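Levoglucosan dehydrogenase (Pseudarthrobacter phenanthrenivorans, PDB 6A3F) catalyses the NAD+-dependent oxidation of levoglucosan to 3-dehydrolevoglucosan, working as a homotetramer of the Gfo/Idh/MocA family. Local coordinates at residues B[118-124]-B[145-151]. Residues are numbered along the deposited sequence; the frame is centred on the assembly and turned at random.
Sequences KHIICEK and IVHMVAF
The imidazole of H119 turns its edge to the backbone of V146 and accepts that residue's N-H on ND1 (ND1 to N 2.9 Å), the donor lying 1° out of the ring plane. With CG anti to the carbonyl carbon (chi1 -54°), the ring reaches the amide just before the regular parallel pairing begins. From there four backbone bonds alternate between the strands: I120 N to V146 O, M148 N to I120 O, C122 N to M148 O and A150 N to C122 O. On one face I121 and M148 run side by side and point the same way, CD1 of I121 meeting SD of M148 at 4.0 Å; I120, H147, C122 and V149 occupy the other face.

Toward the C-terminal ends of the two segments come residues that bind NADH, E123, K124 and A150, of which K124 also binds levoglucosan. OE1 of E123 accepts the backbone N-H of K124 through its anti lone pair (N to OE1 2.9 Å), and it sits 3.8 Å from CB of A150. A water lies 2.7 Å from both E123 OE1 and A150 O, bridging the two segments. The chain of K124, bent at chi2 and chi3, passes obliquely by the F151 ring, with CB 3.5 Å from CE1, while NZ leads off to a salt bridge with D209.

These strands and helix 130-141 form a beta-alpha-beta unit of the Rossmann domain. Strand 119-122 lies between strands 96-100 and 147-149, the latter outermost within the chain; helix 106-115 packs on I120 and C122, and helix 355-371 on H119, V146 and M148.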
loop_
_atom_site.group_PDB
_atom_site.type_symbol
_atom_site.label_atom_id
_atom_site.label_comp_id
_atom_site.label_asym_id
_atom_site.label_seq_id
_atom_site.Cartn_x
_atom_site.Cartn_y
_atom_site.Cartn_z
ATOM N N LYS B 118 5.454 -6.850 46.511
ATOM C CA LYS B 118 5.801 -7.513 45.240
ATOM C C LYS B 118 5.762 -6.498 44.082
ATOM O O LYS B 118 4.995 -5.573 44.075
ATOM C CB LYS B 118 4.877 -8.718 45.061
ATOM C CG LYS B 118 5.287 -9.882 45.966
ATOM C CD LYS B 118 4.265 -10.963 46.142
ATOM C CE LYS B 118 4.835 -12.240 46.738
ATOM N NZ LYS B 118 5.847 -12.004 47.803
ATOM N N HIS B 119 6.659 -6.673 43.129
ATOM C CA HIS B 119 6.613 -5.894 41.880
ATOM C C HIS B 119 5.461 -6.424 41.029
ATOM O O HIS B 119 5.175 -7.654 41.023
ATOM C CB HIS B 119 7.963 -5.988 41.155
ATOM C CG HIS B 119 9.146 -5.600 41.980
ATOM N ND1 HIS B 119 9.439 -4.275 42.315
ATOM C CD2 HIS B 119 10.125 -6.355 42.523
ATOM C CE1 HIS B 119 10.539 -4.251 43.047
ATOM N NE2 HIS B 119 10.992 -5.509 43.171
ATOM N N ILE B 120 4.786 -5.523 40.330
ATOM C CA ILE B 120 3.519 -5.931 39.682
ATOM C C ILE B 120 3.498 -5.465 38.221
ATOM O O ILE B 120 3.691 -4.276 37.966
ATOM C CB ILE B 120 2.285 -5.365 40.413
ATOM C CG1 ILE B 120 2.297 -5.670 41.922
ATOM C CG2 ILE B 120 1.008 -5.853 39.729
ATOM C CD1 ILE B 120 1.499 -4.669 42.752
ATOM N N ILE B 121 3.159 -6.382 37.327
ATOM C CA ILE B 121 2.661 -6.012 36.005
ATOM C C ILE B 121 1.200 -6.455 35.895
ATOM O O ILE B 121 0.882 -7.582 36.111
ATOM C CB ILE B 121 3.537 -6.542 34.838
ATOM C CG1 ILE B 121 3.002 -6.068 33.476
ATOM C CG2 ILE B 121 3.697 -8.039 34.853
ATOM C CD1 ILE B 121 4.077 -6.095 32.369
ATOM N N CYS B 122 0.361 -5.512 35.502
ATOM C CA CYS B 122 -1.033 -5.750 35.423
ATOM C C CYS B 122 -1.553 -5.473 34.015
ATOM O O CYS B 122 -1.214 -4.474 33.408
ATOM C CB CYS B 122 -1.744 -4.886 36.456
ATOM S SG CYS B 122 -3.522 -5.188 36.560
ATOM N N GLU B 123 -2.440 -6.338 33.563
ATOM C CA GLU B 123 -3.171 -6.113 32.291
ATOM C C GLU B 123 -4.003 -4.840 32.342
ATOM O O GLU B 123 -4.439 -4.361 33.412
ATOM C CB GLU B 123 -4.112 -7.265 31.968
ATOM C CG GLU B 123 -3.513 -8.226 30.975
ATOM C CD GLU B 123 -3.374 -7.649 29.567
ATOM O OE1 GLU B 123 -3.492 -6.427 29.387
ATOM O OE2 GLU B 123 -3.098 -8.440 28.666
ATOM N N LYS B 124 -4.271 -4.320 31.154
ATOM C CA LYS B 124 -5.155 -3.194 31.013
ATOM C C LYS B 124 -6.601 -3.644 30.771
ATOM O O LYS B 124 -6.833 -4.830 30.470
ATOM C CB LYS B 124 -4.666 -2.305 29.865
ATOM C CG LYS B 124 -4.129 -3.021 28.633
ATOM C CD LYS B 124 -5.061 -3.981 27.933
ATOM C CE LYS B 124 -6.332 -3.368 27.411
ATOM N NZ LYS B 124 -7.229 -4.385 26.818
ATOM N N ILE B 145 8.340 -0.360 44.990
ATOM C CA ILE B 145 8.104 -1.479 44.075
ATOM C C ILE B 145 7.889 -0.921 42.671
ATOM O O ILE B 145 7.519 0.249 42.505
ATOM C CB ILE B 145 6.899 -2.318 44.528
ATOM C CG1 ILE B 145 5.606 -1.496 44.541
ATOM C CG2 ILE B 145 7.188 -2.953 45.870
ATOM C CD1 ILE B 145 4.391 -2.221 45.065
ATOM N N VAL B 146 8.142 -1.766 41.686
ATOM C CA VAL B 146 7.941 -1.394 40.312
ATOM C C VAL B 146 6.534 -1.843 39.940
ATOM O O VAL B 146 6.160 -3.017 40.196
ATOM C CB VAL B 146 8.990 -2.053 39.402
ATOM C CG1 VAL B 146 8.690 -1.738 37.932
ATOM C CG2 VAL B 146 10.392 -1.610 39.788
ATOM N N HIS B 147 5.766 -0.927 39.399
ATOM C CA HIS B 147 4.421 -1.231 38.956
ATOM C C HIS B 147 4.258 -0.818 37.487
ATOM O O HIS B 147 4.629 0.310 37.103
ATOM C CB HIS B 147 3.372 -0.537 39.846
ATOM C CG HIS B 147 3.667 0.881 40.183
ATOM N ND1 HIS B 147 3.100 1.919 39.505
ATOM C CD2 HIS B 147 4.439 1.424 41.154
ATOM C CE1 HIS B 147 3.520 3.053 40.027
ATOM N NE2 HIS B 147 4.336 2.769 41.057
ATOM N N MET B 148 3.622 -1.698 36.714
ATOM C CA MET B 148 3.510 -1.484 35.249
ATOM C C MET B 148 2.139 -1.941 34.758
ATOM O O MET B 148 1.628 -2.988 35.174
ATOM C CB MET B 148 4.611 -2.264 34.527
ATOM C CG MET B 148 4.884 -1.803 33.102
ATOM S SD MET B 148 6.211 -2.732 32.349
ATOM C CE MET B 148 6.484 -1.754 30.862
ATOM N N VAL B 149 1.542 -1.156 33.857
ATOM C CA VAL B 149 0.300 -1.590 33.180
ATOM C C VAL B 149 0.655 -1.979 31.725
ATOM O O VAL B 149 1.510 -1.333 31.121
ATOM C CB VAL B 149 -0.819 -0.534 33.266
ATOM C CG1 VAL B 149 -0.462 0.787 32.633
ATOM C CG2 VAL B 149 -2.127 -1.065 32.724
ATOM N N ALA B 150 0.033 -3.029 31.208
ATOM C CA ALA B 150 0.501 -3.733 29.969
ATOM C C ALA B 150 -0.032 -3.046 28.706
ATOM O O ALA B 150 -0.764 -3.716 27.927
ATOM C CB ALA B 150 0.044 -5.177 29.999
ATOM N N PHE B 151 0.269 -1.757 28.526
ATOM C CA PHE B 151 0.028 -1.089 27.227
ATOM C C PHE B 151 1.232 -1.434 26.307
ATOM O O PHE B 151 2.112 -0.609 25.974
ATOM C CB PHE B 151 -0.211 0.415 27.410
ATOM C CG PHE B 151 -1.511 0.780 28.074
ATOM C CD1 PHE B 151 -2.718 0.300 27.583
ATOM C CD2 PHE B 151 -1.520 1.564 29.224
ATOM C CE1 PHE B 151 -3.917 0.635 28.191
ATOM C CE2 PHE B 151 -2.722 1.890 29.839
ATOM C CZ PHE B 151 -3.909 1.402 29.335
HETATM O O HOH W 1 -2.345 -5.706 27.029
#